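Local structure of chitin binding domain (Burkholderia pseudomallei, 3UAM) at residues 30-34 / 92-96; 95-99 / 140-144; 112-118 / 179-185; 123-129 / 169-175. The protein is probably an AA10-family lytic polysaccharide monooxygenase that binds chitin and may cleave its chains oxidatively. All blocks are in the same frame, centred on the assembly; numbering follows the deposited sequence.

Contact 1 (30-34 / 92-96)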
loop_
_atom_site.group_PDB
_atom_site.type_symbol
_atom_site.label_atom_id
_atom_site.label_comp_id
_atom_site.label_asym_id
_atom_site.label_seq_id
_atom_site.Cartn_x
_atom_site.Cartn_y
_atom_site.Cartn_z
ATOM N N ARG A 30 2.083 -6.269 7.184
ATOM C CA ARG A 30 1.490 -7.563 7.435
ATOM C C ARG A 30 2.240 -8.651 6.671
ATOM O O ARG A 30 2.524 -9.715 7.228
ATOM C CB ARG A 30 0.020 -7.543 7.040
ATOM C CG ARG A 30 -0.711 -8.845 7.281
ATOM C CD ARG A 30 -2.118 -8.786 6.754
ATOM N NE ARG A 30 -2.961 -7.818 7.465
ATOM C CZ ARG A 30 -4.265 -7.625 7.198
ATOM N NH1 ARG A 30 -4.873 -8.358 6.287
ATOM N NH2 ARG A 30 -4.983 -6.725 7.871
ATOM N N ALA A 31 2.568 -8.373 5.410
ATOM C CA ALA A 31 3.231 -9.371 4.565
ATOM C C ALA A 31 4.654 -9.638 5.063
ATOM O O ALA A 31 5.093 -10.792 5.076
ATOM C CB ALA A 31 3.246 -8.950 3.110
ATOM N N VAL A 32 5.361 -8.582 5.472
ATOM C CA VAL A 32 6.723 -8.734 6.041
ATOM C C VAL A 32 6.691 -9.629 7.287
ATOM O O VAL A 32 7.545 -10.510 7.459
ATOM C CB VAL A 32 7.369 -7.374 6.361
ATOM C CG1 VAL A 32 8.597 -7.526 7.266
ATOM C CG2 VAL A 32 7.737 -6.675 5.059
ATOM N N TYR A 33 5.698 -9.424 8.146
ATOM C CA TYR A 33 5.574 -10.271 9.323
ATOM C C TYR A 33 5.296 -11.723 8.914
ATOM O O TYR A 33 5.787 -12.640 9.558
ATOM C CB TYR A 33 4.452 -9.798 10.235
ATOM C CG TYR A 33 4.789 -8.789 11.297
ATOM C CD1 TYR A 33 5.993 -8.808 11.995
ATOM C CD2 TYR A 33 3.842 -7.853 11.663
ATOM C CE1 TYR A 33 6.241 -7.885 13.008
ATOM C CE2 TYR A 33 4.083 -6.934 12.647
ATOM C CZ TYR A 33 5.270 -6.952 13.315
ATOM O OH TYR A 33 5.425 -6.035 14.309
ATOM N N LEU A 34 4.509 -11.947 7.862
ATOM C CA LEU A 34 4.311 -13.321 7.390
ATOM C C LEU A 34 5.615 -13.918 6.861
ATOM O O LEU A 34 5.935 -15.083 7.138
ATOM C CB LEU A 34 3.196 -13.409 6.351
ATOM C CG LEU A 34 1.775 -13.239 6.906
ATOM C CD1 LEU A 34 0.751 -13.614 5.835
ATOM C CD2 LEU A 34 1.544 -14.053 8.170
ATOM N N ALA A 92 -2.597 -15.285 -0.740
ATOM C CA ALA A 92 -4.014 -15.291 -0.329
ATOM C C ALA A 92 -4.234 -15.249 1.177
ATOM O O ALA A 92 -5.262 -14.743 1.624
ATOM C CB ALA A 92 -4.748 -16.496 -0.919
ATOM N N GLN A 93 -3.292 -15.798 1.952
ATOM C CA GLN A 93 -3.305 -15.708 3.424
ATOM C C GLN A 93 -3.584 -14.293 3.919
ATOM O O GLN A 93 -4.253 -14.090 4.935
ATOM C CB GLN A 93 -1.936 -16.122 4.006
ATOM C CG GLN A 93 -1.652 -17.606 4.026
ATOM C CD GLN A 93 -0.177 -17.944 4.310
ATOM O OE1 GLN A 93 0.166 -18.359 5.406
ATOM N NE2 GLN A 93 0.696 -17.751 3.314
ATOM N N LEU A 94 -3.045 -13.314 3.199
ATOM C CA LEU A 94 -3.118 -11.922 3.618
ATOM C C LEU A 94 -4.528 -11.377 3.762
ATOM O O LEU A 94 -4.735 -10.465 4.539
ATOM C CB LEU A 94 -2.314 -11.036 2.661
ATOM C CG LEU A 94 -0.793 -11.236 2.759
ATOM C CD1 LEU A 94 -0.146 -10.771 1.462
ATOM C CD2 LEU A 94 -0.184 -10.506 3.964
ATOM N N ASN A 95 -5.471 -11.943 3.019
ATOM C CA ASN A 95 -6.856 -11.467 2.992
ATOM C C ASN A 95 -7.775 -11.997 4.077
ATOM O O ASN A 95 -8.944 -11.591 4.158
ATOM C CB ASN A 95 -7.468 -11.803 1.626
ATOM C CG ASN A 95 -6.744 -11.103 0.494
ATOM O OD1 ASN A 95 -6.399 -9.917 0.615
ATOM N ND2 ASN A 95 -6.488 -11.823 -0.596
ATOM N N GLU A 96 -7.267 -12.907 4.902
ATOM C CA GLU A 96 -8.057 -13.399 5.997
ATOM C C GLU A 96 -8.423 -12.256 6.950
ATOM O O GLU A 96 -7.636 -11.364 7.199
ATOM C CB GLU A 96 -7.324 -14.513 6.748
ATOM C CG GLU A 96 -7.122 -15.761 5.913
ATOM C CD GLU A 96 -8.422 -16.451 5.519
ATOM O OE1 GLU A 96 -9.456 -16.323 6.224
ATOM O OE2 GLU A 96 -8.388 -17.160 4.495
HETATM O O HOH W 1 -7.624 -8.633 6.645
#
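Helix 30-36 and the 3-10 turn 92-95 pack together where R30, A31 and L34 of one side meet L94 of the other. They lie in the long helix-bearing excursion after the first strand of the fold, consistent with the L2 region of AA10 enzymes. One methyl carries the apolar part: L94 CD2 sits 3.6 Å from A31 CA and 3.7 Å from L34 CD1, with A31 CB beside it. The aliphatic stem of R30 runs antiparallel to the L94 side chain and brings its CG to 3.7 Å from the same CD2. L34 CD1 also reaches Q93 CB, 4.1 Å away.

R30 leaves its helix with CG anti to the backbone N (chi1 -179°) and bends at chi3, which carries the guanidinium round to the end of the turn. There NH1 donates to L94 O at 2.7 Å; the carbonyl lies at the guanidinium edge, close to its plane, and points almost straight at the nitrogen (173° at the oxygen), although the N-H itself is bent away, 138° at the hydrogen. P97 N has no hydrogen to offer L94 O, and the arginine supplies a donor there. Water 1 accepts from R30 NH1 and donates to E96 O, adding a second link to the end of the turn.

Around this pair, D212 of strand 205-215 forms a salt bridge with R30 NH2 and W103 makes a cation-pi contact with the same group. A31 and V32 rest on V45 of helix 42-45, while Y33 meets the ring of H106 on strand 106-108.

Contact 2 (95-99 / 140-144)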
loop_
_atom_site.group_PDB
_atom_site.type_symbol
_atom_site.label_atom_id
_atom_site.label_comp_id
_atom_site.label_asym_id
_atom_site.label_seq_id
_atom_site.Cartn_x
_atom_site.Cartn_y
_atom_site.Cartn_z
ATOM N N ASN A 95 -5.471 -11.943 3.019
ATOM C CA ASN A 95 -6.856 -11.467 2.992
ATOM C C ASN A 95 -7.775 -11.997 4.077
ATOM O O ASN A 95 -8.944 -11.591 4.158
ATOM C CB ASN A 95 -7.468 -11.803 1.626
ATOM C CG ASN A 95 -6.744 -11.103 0.494
ATOM O OD1 ASN A 95 -6.399 -9.917 0.615
ATOM N ND2 ASN A 95 -6.488 -11.823 -0.596
ATOM N N GLU A 96 -7.267 -12.907 4.902
ATOM C CA GLU A 96 -8.057 -13.399 5.997
ATOM C C GLU A 96 -8.423 -12.256 6.950
ATOM O O GLU A 96 -7.636 -11.364 7.199
ATOM C CB GLU A 96 -7.324 -14.513 6.748
ATOM C CG GLU A 96 -7.122 -15.761 5.913
ATOM C CD GLU A 96 -8.422 -16.451 5.519
ATOM O OE1 GLU A 96 -9.456 -16.323 6.224
ATOM O OE2 GLU A 96 -8.388 -17.160 4.495
ATOM N N PRO A 97 -9.635 -12.301 7.498
ATOM C CA PRO A 97 -10.036 -11.307 8.470
ATOM C C PRO A 97 -9.308 -11.521 9.771
ATOM O O PRO A 97 -8.868 -12.650 10.059
ATOM C CB PRO A 97 -11.529 -11.593 8.660
ATOM C CG PRO A 97 -11.642 -13.058 8.444
ATOM C CD PRO A 97 -10.621 -13.390 7.380
ATOM N N ASP A 98 -9.239 -10.471 10.579
ATOM C CA ASP A 98 -8.567 -10.545 11.878
ATOM C C ASP A 98 -9.257 -11.540 12.833
ATOM O O ASP A 98 -8.609 -12.156 13.696
ATOM C CB ASP A 98 -8.477 -9.162 12.497
ATOM C CG ASP A 98 -7.672 -9.155 13.766
ATOM O OD1 ASP A 98 -6.468 -9.440 13.687
ATOM O OD2 ASP A 98 -8.256 -8.862 14.818
ATOM N N SER A 99 -10.556 -11.747 12.651
ATOM C CA SER A 99 -11.275 -12.793 13.393
ATOM C C SER A 99 -10.606 -14.186 13.323
ATOM O O SER A 99 -10.776 -14.997 14.202
ATOM C CB SER A 99 -12.714 -12.920 12.862
ATOM O OG SER A 99 -12.747 -13.370 11.510
ATOM N N THR A 140 -13.907 -4.182 12.469
ATOM C CA THR A 140 -12.515 -4.635 12.504
ATOM C C THR A 140 -12.346 -6.121 12.276
ATOM O O THR A 140 -11.243 -6.559 12.042
ATOM C CB THR A 140 -11.836 -4.316 13.859
ATOM O OG1 THR A 140 -12.353 -5.200 14.852
ATOM C CG2 THR A 140 -12.070 -2.833 14.271
ATOM N N GLN A 141 -13.419 -6.893 12.394
ATOM C CA GLN A 141 -13.363 -8.335 12.201
ATOM C C GLN A 141 -13.686 -8.794 10.756
ATOM O O GLN A 141 -13.660 -9.989 10.466
ATOM C CB GLN A 141 -14.299 -9.000 13.209
ATOM C CG GLN A 141 -13.924 -8.660 14.653
ATOM C CD GLN A 141 -12.502 -9.111 14.994
ATOM O OE1 GLN A 141 -12.272 -10.281 15.210
ATOM N NE2 GLN A 141 -11.540 -8.175 15.013
ATOM N N ALA A 142 -13.944 -7.856 9.854
ATOM C CA ALA A 142 -14.309 -8.192 8.480
ATOM C C ALA A 142 -13.079 -8.253 7.568
ATOM O O ALA A 142 -12.027 -7.751 7.908
ATOM C CB ALA A 142 -15.286 -7.163 7.939
ATOM N N ARG A 143 -13.239 -8.844 6.390
ATOM C CA ARG A 143 -12.215 -8.738 5.361
ATOM C C ARG A 143 -12.209 -7.286 4.924
ATOM O O ARG A 143 -13.250 -6.648 4.935
ATOM C CB ARG A 143 -12.502 -9.663 4.192
ATOM C CG ARG A 143 -12.351 -11.130 4.572
ATOM C CD ARG A 143 -12.624 -12.036 3.403
ATOM N NE ARG A 143 -12.489 -13.411 3.849
ATOM C CZ ARG A 143 -11.591 -14.289 3.412
ATOM N NH1 ARG A 143 -10.724 -13.977 2.428
ATOM N NH2 ARG A 143 -11.598 -15.513 3.940
ATOM N N LEU A 144 -11.038 -6.777 4.568
ATOM C CA LEU A 144 -10.858 -5.349 4.298
ATOM C C LEU A 144 -11.646 -4.961 3.063
ATOM O O LEU A 144 -11.638 -5.682 2.076
ATOM C CB LEU A 144 -9.381 -5.019 4.063
ATOM C CG LEU A 144 -8.424 -5.278 5.214
ATOM C CD1 LEU A 144 -6.994 -4.962 4.811
ATOM C CD2 LEU A 144 -8.829 -4.412 6.375
HETATM O O HOH W 2 -9.041 -8.750 4.180
HETATM O O HOH W 3 -7.801 -15.634 1.916
HETATM O O HOH W 4 -10.354 -7.960 9.878
HETATM O O HOH W 5 -14.994 -12.226 10.553
#
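R143, Q141 and P97 bury the most surface here. The R143 chain is straight from CG to NE and runs past N95 O, with CG 3.5 Å from that oxygen. Its guanidinium carries P97 CD and E96 CA over one face. E96 bends at chi2 and runs beside the arginine chain in the same sense, so that OE1 comes to 3.2 Å from R143 NH2. The carboxylate and guanidinium planes are 72° apart and the oxygen is well out of the guanidinium plane, making this a weak ion pair of charge attraction with no N-H aimed at it. Water 2 joins N95 O to L144 N.

P97 occupies the N-cap position of the short helix 98-101, and its CB presses on Q141 O at 3.2 Å. Residues 140-144 belong to the irregular connection between strands 126-133 and 155-158, which thus comes up against the start of this helix. Water 4 accepts from D98 N in the first turn and donates to both T140 O and A142 O.

Q141 folds back at chi2 (-60°), placing its amide beside the helix. NE2 gives a straight bond to T140 OG1 at 3.1 Å, nearly in the amide plane, and a weak one to D98 OD2 at 3.4 Å, whose carboxylate stands almost perpendicular to the amide. OE1 lies 3.3 Å from S99 CA. The other oxygen of D98, OD1, takes a salt bridge from K105 and the backbone N-H of W103.

Contact 3 (112-118 / 179-185)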
loop_
_atom_site.group_PDB
_atom_site.type_symbol
_atom_site.label_atom_id
_atom_site.label_comp_id
_atom_site.label_asym_id
_atom_site.label_seq_id
_atom_site.Cartn_x
_atom_site.Cartn_y
_atom_site.Cartn_z
ATOM N N GLN A 112 0.837 10.245 17.135
ATOM C CA GLN A 112 2.205 9.779 17.072
ATOM C C GLN A 112 2.882 9.982 15.701
ATOM O O GLN A 112 2.295 9.654 14.667
ATOM C CB GLN A 112 2.222 8.283 17.410
ATOM C CG GLN A 112 3.604 7.709 17.588
ATOM C CD GLN A 112 3.588 6.201 17.612
ATOM O OE1 GLN A 112 2.767 5.580 18.299
ATOM N NE2 GLN A 112 4.489 5.603 16.846
ATOM N N SER A 113 4.113 10.504 15.717
ATOM C CA SER A 113 4.940 10.597 14.508
ATOM C C SER A 113 5.372 9.209 14.087
ATOM O O SER A 113 5.908 8.462 14.884
ATOM C CB SER A 113 6.198 11.440 14.729
ATOM O OG SER A 113 5.877 12.720 15.195
ATOM N N LEU A 114 5.107 8.858 12.847
ATOM C CA LEU A 114 5.373 7.518 12.371
ATOM C C LEU A 114 6.213 7.639 11.128
ATOM O O LEU A 114 5.865 8.373 10.207
ATOM C CB LEU A 114 4.062 6.801 12.051
ATOM C CG LEU A 114 4.162 5.301 11.757
ATOM C CD1 LEU A 114 4.600 4.553 13.004
ATOM C CD2 LEU A 114 2.825 4.790 11.259
ATOM N N GLN A 115 7.346 6.956 11.128
ATOM C CA GLN A 115 8.217 6.924 9.972
ATOM C C GLN A 115 7.952 5.630 9.200
ATOM O O GLN A 115 7.991 4.531 9.763
ATOM C CB GLN A 115 9.668 7.001 10.444
ATOM C CG GLN A 115 10.656 7.399 9.377
ATOM C CD GLN A 115 11.907 8.025 9.972
ATOM O OE1 GLN A 115 12.769 7.303 10.436
ATOM N NE2 GLN A 115 12.003 9.380 9.959
ATOM N N ILE A 116 7.651 5.760 7.922
ATOM C CA ILE A 116 7.448 4.612 7.043
ATOM C C ILE A 116 8.666 4.456 6.144
ATOM O O ILE A 116 9.133 5.461 5.553
ATOM C CB ILE A 116 6.251 4.818 6.099
ATOM C CG1 ILE A 116 4.992 5.242 6.867
ATOM C CG2 ILE A 116 6.004 3.562 5.250
ATOM C CD1 ILE A 116 4.494 4.242 7.872
ATOM N N SER A 117 9.196 3.232 6.048
ATOM C CA SER A 117 10.271 2.949 5.116
ATOM C C SER A 117 9.846 1.901 4.091
ATOM O O SER A 117 9.474 0.786 4.448
ATOM C CB SER A 117 11.527 2.454 5.836
ATOM O OG SER A 117 12.122 3.462 6.643
ATOM N N TRP A 118 9.952 2.266 2.825
ATOM C CA TRP A 118 9.881 1.324 1.685
ATOM C C TRP A 118 11.242 0.872 1.246
ATOM O O TRP A 118 12.175 1.672 1.206
ATOM C CB TRP A 118 9.255 1.988 0.488
ATOM C CG TRP A 118 7.792 2.267 0.620
ATOM C CD1 TRP A 118 7.179 3.358 1.236
ATOM C CD2 TRP A 118 6.698 1.470 0.076
ATOM N NE1 TRP A 118 5.824 3.271 1.117
ATOM C CE2 TRP A 118 5.475 2.151 0.446
ATOM C CE3 TRP A 118 6.620 0.282 -0.648
ATOM C CZ2 TRP A 118 4.230 1.657 0.090
ATOM C CZ3 TRP A 118 5.365 -0.197 -1.000
ATOM C CH2 TRP A 118 4.201 0.474 -0.634
ATOM N N THR A 179 12.657 4.573 0.422
ATOM C CA THR A 179 11.825 5.761 0.545
ATOM C C THR A 179 11.362 5.891 2.003
ATOM O O THR A 179 10.728 4.982 2.547
ATOM C CB THR A 179 10.589 5.680 -0.353
ATOM O OG1 THR A 179 10.997 5.389 -1.701
ATOM C CG2 THR A 179 9.779 7.015 -0.286
ATOM N N ILE A 180 11.674 7.023 2.616
ATOM C CA ILE A 180 11.331 7.291 3.997
ATOM C C ILE A 180 10.314 8.435 4.100
ATOM O O ILE A 180 10.600 9.576 3.725
ATOM C CB ILE A 180 12.586 7.634 4.784
ATOM C CG1 ILE A 180 13.586 6.483 4.630
ATOM C CG2 ILE A 180 12.266 7.859 6.256
ATOM C CD1 ILE A 180 14.995 6.973 4.506
ATOM N N HIS A 181 9.131 8.115 4.611
ATOM C CA HIS A 181 8.053 9.086 4.791
ATOM C C HIS A 181 7.761 9.216 6.245
ATOM O O HIS A 181 7.923 8.249 6.984
ATOM C CB HIS A 181 6.813 8.625 4.052
ATOM C CG HIS A 181 6.963 8.663 2.542
ATOM N ND1 HIS A 181 6.450 7.719 1.734
ATOM C CD2 HIS A 181 7.593 9.592 1.711
ATOM C CE1 HIS A 181 6.718 8.036 0.449
ATOM N NE2 HIS A 181 7.431 9.171 0.436
ATOM N N GLU A 182 7.323 10.393 6.669
ATOM C CA GLU A 182 6.965 10.615 8.075
ATOM C C GLU A 182 5.717 11.468 8.169
ATOM O O GLU A 182 5.608 12.497 7.505
ATOM C CB GLU A 182 8.111 11.294 8.853
ATOM C CG GLU A 182 7.838 11.443 10.359
ATOM C CD GLU A 182 9.101 11.691 11.178
ATOM O OE1 GLU A 182 9.911 12.537 10.752
ATOM O OE2 GLU A 182 9.302 11.019 12.237
ATOM N N PHE A 183 4.785 11.049 9.009
ATOM C CA PHE A 183 3.583 11.830 9.270
ATOM C C PHE A 183 3.008 11.489 10.642
ATOM O O PHE A 183 3.457 10.549 11.291
ATOM C CB PHE A 183 2.542 11.585 8.172
ATOM C CG PHE A 183 2.362 10.140 7.799
ATOM C CD1 PHE A 183 1.532 9.321 8.528
ATOM C CD2 PHE A 183 2.985 9.617 6.664
ATOM C CE1 PHE A 183 1.343 7.998 8.160
ATOM C CE2 PHE A 183 2.811 8.285 6.297
ATOM C CZ PHE A 183 1.987 7.476 7.047
ATOM N N ASN A 184 2.001 12.239 11.061
ATOM C CA ASN A 184 1.370 11.988 12.336
ATOM C C ASN A 184 0.152 11.140 12.141
ATOM O O ASN A 184 -0.676 11.431 11.271
ATOM C CB ASN A 184 0.968 13.290 13.005
ATOM C CG ASN A 184 2.162 14.117 13.384
ATOM O OD1 ASN A 184 2.574 14.986 12.626
ATOM N ND2 ASN A 184 2.766 13.816 14.534
ATOM N N LEU A 185 0.018 10.103 12.963
ATOM C CA LEU A 185 -1.195 9.303 12.959
ATOM C C LEU A 185 -2.352 10.139 13.502
ATOM O O LEU A 185 -2.155 10.961 14.402
ATOM C CB LEU A 185 -1.022 8.031 13.817
ATOM C CG LEU A 185 -0.013 6.986 13.352
ATOM C CD1 LEU A 185 0.106 5.836 14.361
ATOM C CD2 LEU A 185 -0.379 6.477 11.966
#
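Strands 113-118 and 179-184 run antiparallel, 160° apart, with I116 and H181 bonded both ways: I116 N to H181 O at 2.7 Å and H181 N to I116 O at 2.8 Å. L114 with F183 and W118 with T179 form the other hydrogen-bonded pairs, and L185 N extends the pairing to Q112 O beyond the strand end. At the pairs between them, CA-H groups such as E182 CA approach opposing carbonyls.

On the buried face, L114 CD2 meets L185 CD2 at 3.7 Å. F183 takes the rarer rotamer with CG between its own N and carbonyl carbon (chi1 45°), which brings CZ to 3.7 Å from I116 CG1. On the other face Q115 CG touches I180 CG2 at 3.5 Å. The pair is part of the three-stranded sheet of the immunoglobulin-like beta sandwich of LPMOs; 113-121 is central, with 21-26 on its far side and 179-184 at the edge.

Farther out, Y131 OH is hydrogen-bonded to both W118 NE1 and H181 ND1, fixing the turn of two rings on the inner face. Y157 stacks on H181, Y120 holds T179 OG1, and L194 of strand 190-200 packs against L114 and I116.

Contact 4 (123-129 / 169-175)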
loop_
_atom_site.group_PDB
_atom_site.type_symbol
_atom_site.label_atom_id
_atom_site.label_comp_id
_atom_site.label_asym_id
_atom_site.label_seq_id
_atom_site.Cartn_x
_atom_site.Cartn_y
_atom_site.Cartn_z
ATOM N N PRO A 123 13.592 -0.539 -8.613
ATOM C CA PRO A 123 12.408 0.275 -8.392
ATOM C C PRO A 123 11.828 0.858 -9.655
ATOM O O PRO A 123 12.536 1.164 -10.595
ATOM C CB PRO A 123 12.899 1.396 -7.439
ATOM C CG PRO A 123 14.393 1.371 -7.534
ATOM C CD PRO A 123 14.749 -0.054 -7.837
ATOM N N HIS A 124 10.515 0.960 -9.673
ATOM C CA HIS A 124 9.774 1.539 -10.798
ATOM C C HIS A 124 9.800 3.042 -10.803
ATOM O O HIS A 124 9.981 3.688 -9.753
ATOM C CB HIS A 124 8.313 1.118 -10.673
ATOM C CG HIS A 124 8.017 -0.245 -11.218
ATOM N ND1 HIS A 124 8.099 -0.519 -12.526
ATOM C CD2 HIS A 124 7.622 -1.421 -10.583
ATOM C CE1 HIS A 124 7.754 -1.812 -12.735
ATOM N NE2 HIS A 124 7.449 -2.360 -11.540
ATOM N N LYS A 125 9.584 3.627 -11.978
ATOM C CA LYS A 125 9.181 5.045 -12.062
ATOM C C LYS A 125 7.896 5.273 -11.266
ATOM O O LYS A 125 6.914 4.612 -11.498
ATOM C CB LYS A 125 8.950 5.450 -13.509
ATOM C CG LYS A 125 10.212 5.504 -14.338
ATOM C CD LYS A 125 9.927 5.896 -15.776
ATOM C CE LYS A 125 11.216 5.978 -16.590
ATOM N NZ LYS A 125 10.989 6.419 -17.999
ATOM N N THR A 126 7.913 6.207 -10.332
ATOM C CA THR A 126 6.834 6.355 -9.346
ATOM C C THR A 126 6.026 7.643 -9.522
ATOM O O THR A 126 6.599 8.717 -9.571
ATOM C CB THR A 126 7.425 6.382 -7.946
ATOM O OG1 THR A 126 8.161 5.180 -7.721
ATOM C CG2 THR A 126 6.323 6.547 -6.878
ATOM N N ARG A 127 4.701 7.538 -9.578
ATOM C CA ARG A 127 3.861 8.736 -9.580
ATOM C C ARG A 127 3.599 9.238 -8.172
ATOM O O ARG A 127 3.696 10.419 -7.921
ATOM C CB ARG A 127 2.534 8.512 -10.318
ATOM C CG ARG A 127 1.680 9.766 -10.428
ATOM C CD ARG A 127 2.453 10.960 -10.983
ATOM N NE ARG A 127 3.049 10.672 -12.281
ATOM C CZ ARG A 127 4.040 11.365 -12.842
ATOM N NH1 ARG A 127 4.603 12.376 -12.204
ATOM N NH2 ARG A 127 4.519 11.002 -14.029
ATOM N N ARG A 128 3.271 8.334 -7.260
ATOM C CA ARG A 128 2.953 8.712 -5.885
ATOM C C ARG A 128 3.036 7.532 -4.903
ATOM O O ARG A 128 3.099 6.365 -5.298
ATOM C CB ARG A 128 1.562 9.355 -5.819
ATOM C CG ARG A 128 0.418 8.385 -6.083
ATOM C CD ARG A 128 -0.989 8.985 -5.964
ATOM N NE ARG A 128 -1.234 10.066 -6.924
ATOM C CZ ARG A 128 -1.375 9.890 -8.238
ATOM N NH1 ARG A 128 -1.266 8.677 -8.779
ATOM N NH2 ARG A 128 -1.607 10.933 -9.023
ATOM N N TRP A 129 3.057 7.883 -3.616
ATOM C CA TRP A 129 2.781 6.983 -2.528
ATOM C C TRP A 129 1.631 7.593 -1.783
ATOM O O TRP A 129 1.589 8.807 -1.587
ATOM C CB TRP A 129 3.947 6.918 -1.564
ATOM C CG TRP A 129 5.216 6.351 -2.100
ATOM C CD1 TRP A 129 5.720 5.065 -1.929
ATOM C CD2 TRP A 129 6.222 7.055 -2.879
ATOM N NE1 TRP A 129 6.950 4.938 -2.531
ATOM C CE2 TRP A 129 7.307 6.092 -3.118
ATOM C CE3 TRP A 129 6.349 8.349 -3.358
ATOM C CZ2 TRP A 129 8.444 6.434 -3.829
ATOM C CZ3 TRP A 129 7.502 8.683 -4.078
ATOM C CH2 TRP A 129 8.525 7.730 -4.308
ATOM N N ALA A 169 13.320 11.862 -16.366
ATOM C CA ALA A 169 12.464 10.888 -15.677
ATOM C C ALA A 169 13.164 9.925 -14.684
ATOM O O ALA A 169 12.630 9.695 -13.610
ATOM C CB ALA A 169 11.646 10.085 -16.699
ATOM N N ASP A 170 14.327 9.366 -15.022
ATOM C CA ASP A 170 14.950 8.373 -14.112
ATOM C C ASP A 170 15.278 8.995 -12.757
ATOM O O ASP A 170 14.905 8.455 -11.729
ATOM C CB ASP A 170 16.225 7.738 -14.689
ATOM C CG ASP A 170 15.941 6.784 -15.826
ATOM O OD1 ASP A 170 14.742 6.593 -16.185
ATOM O OD2 ASP A 170 16.921 6.240 -16.378
ATOM N N LYS A 171 15.932 10.147 -12.779
ATOM C CA LYS A 171 16.271 10.888 -11.570
ATOM C C LYS A 171 15.057 11.445 -10.813
ATOM O O LYS A 171 15.046 11.454 -9.565
ATOM C CB LYS A 171 17.220 12.051 -11.926
ATOM N N GLU A 172 14.052 11.943 -11.546
ATOM C CA GLU A 172 12.890 12.569 -10.917
ATOM C C GLU A 172 11.846 11.560 -10.459
ATOM O O GLU A 172 11.084 11.856 -9.561
ATOM C CB GLU A 172 12.222 13.589 -11.857
ATOM C CG GLU A 172 13.126 14.729 -12.305
ATOM C CD GLU A 172 13.766 15.467 -11.145
ATOM O OE1 GLU A 172 15.015 15.502 -11.031
ATOM O OE2 GLU A 172 13.017 16.002 -10.318
ATOM N N LEU A 173 11.773 10.387 -11.073
ATOM C CA LEU A 173 10.700 9.451 -10.725
ATOM C C LEU A 173 11.147 8.148 -10.075
ATOM O O LEU A 173 10.312 7.469 -9.469
ATOM C CB LEU A 173 9.808 9.140 -11.940
ATOM C CG LEU A 173 9.157 10.369 -12.603
ATOM C CD1 LEU A 173 8.341 9.970 -13.831
ATOM C CD2 LEU A 173 8.304 11.141 -11.613
ATOM N N ILE A 174 12.415 7.763 -10.202
ATOM C CA ILE A 174 12.813 6.437 -9.686
ATOM C C ILE A 174 13.567 6.549 -8.362
ATOM O O ILE A 174 14.622 7.168 -8.324
ATOM C CB ILE A 174 13.719 5.652 -10.652
ATOM C CG1 ILE A 174 13.095 5.557 -12.062
ATOM C CG2 ILE A 174 13.988 4.245 -10.079
ATOM C CD1 ILE A 174 14.069 4.988 -13.090
ATOM N N PRO A 175 13.045 5.941 -7.287
ATOM C CA PRO A 175 13.802 5.877 -6.032
ATOM C C PRO A 175 15.208 5.326 -6.249
ATOM O O PRO A 175 15.385 4.384 -7.024
ATOM C CB PRO A 175 12.992 4.904 -5.172
ATOM C CG PRO A 175 11.604 4.969 -5.715
ATOM C CD PRO A 175 11.755 5.230 -7.191
HETATM O O HOH W 6 13.575 6.852 -18.664
#
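The W129 indole meets P175 at its edge, CZ2 lying 4.0 Å from P175 CG in the ring plane, while T126 CG2 sits over one ring face toward the rim. W198 stacks on the same indole and Y120 OH bonds to its NE1. The R127 guanidinium, a second flat group of the contact, is approached obliquely by the methyls of L173, with CD2 3.9 Å from NH1. R127 bends at chi2 and chi3 and its polar ends are held from outside: D69 forms a salt bridge with NE, while N159 O and Y161 O accept from NH1.

The backbone link is T126 N to L173 O, 2.8 Å, with the nitrogen well above the carbonyl plane. It catches the carbonyl of the last helical residue. T126 OG1 donates to H124 O at 3.1 Å and also pairs with W198 NE1, fixing the hydroxyl beside P175 CD. P175 itself wedges between H124 O and T126 OG1, its CD 3.5 Å from the former. The P123 ring lies across the I174 side chain, CG to CG2 3.9 Å.

K125 runs extended along the helix, CG 3.7 Å from I174 CG1, and its NZ bonds to Y164 O. Its opposite charge D170 stays beyond salt-bridge range, and water 6 bridges K125 NZ to D170 OD1.

The backbone bends sharply at R127, near the start of strand 126-133. Helix 169-173, in the connection between strands 155-158 and 179-184, packs with the proline after it on this part of the LPMO beta sandwich.

How the contacts relate
Contacts 1 and 2 adjoin at one end of the domain, centres 11 Å apart, sharing N95 and E96; R30 of the first also packs on L144 of the second. Contact 4 lies on the opposite side of the chain's centre, 33 Å from contact 2 between centres. Contact 3 pairs two strands of the three-stranded sheet and touches contact 4 (centres 19 Å apart), where W118, T179 and H181 crowd round W129 of the other sheet. Along the chain contact 1 closes before contact 3 opens, contact 4 is nested within contact 3, and contact 2 alternates with both. Helical and loop segments at both ends thus pack around one beta sandwich.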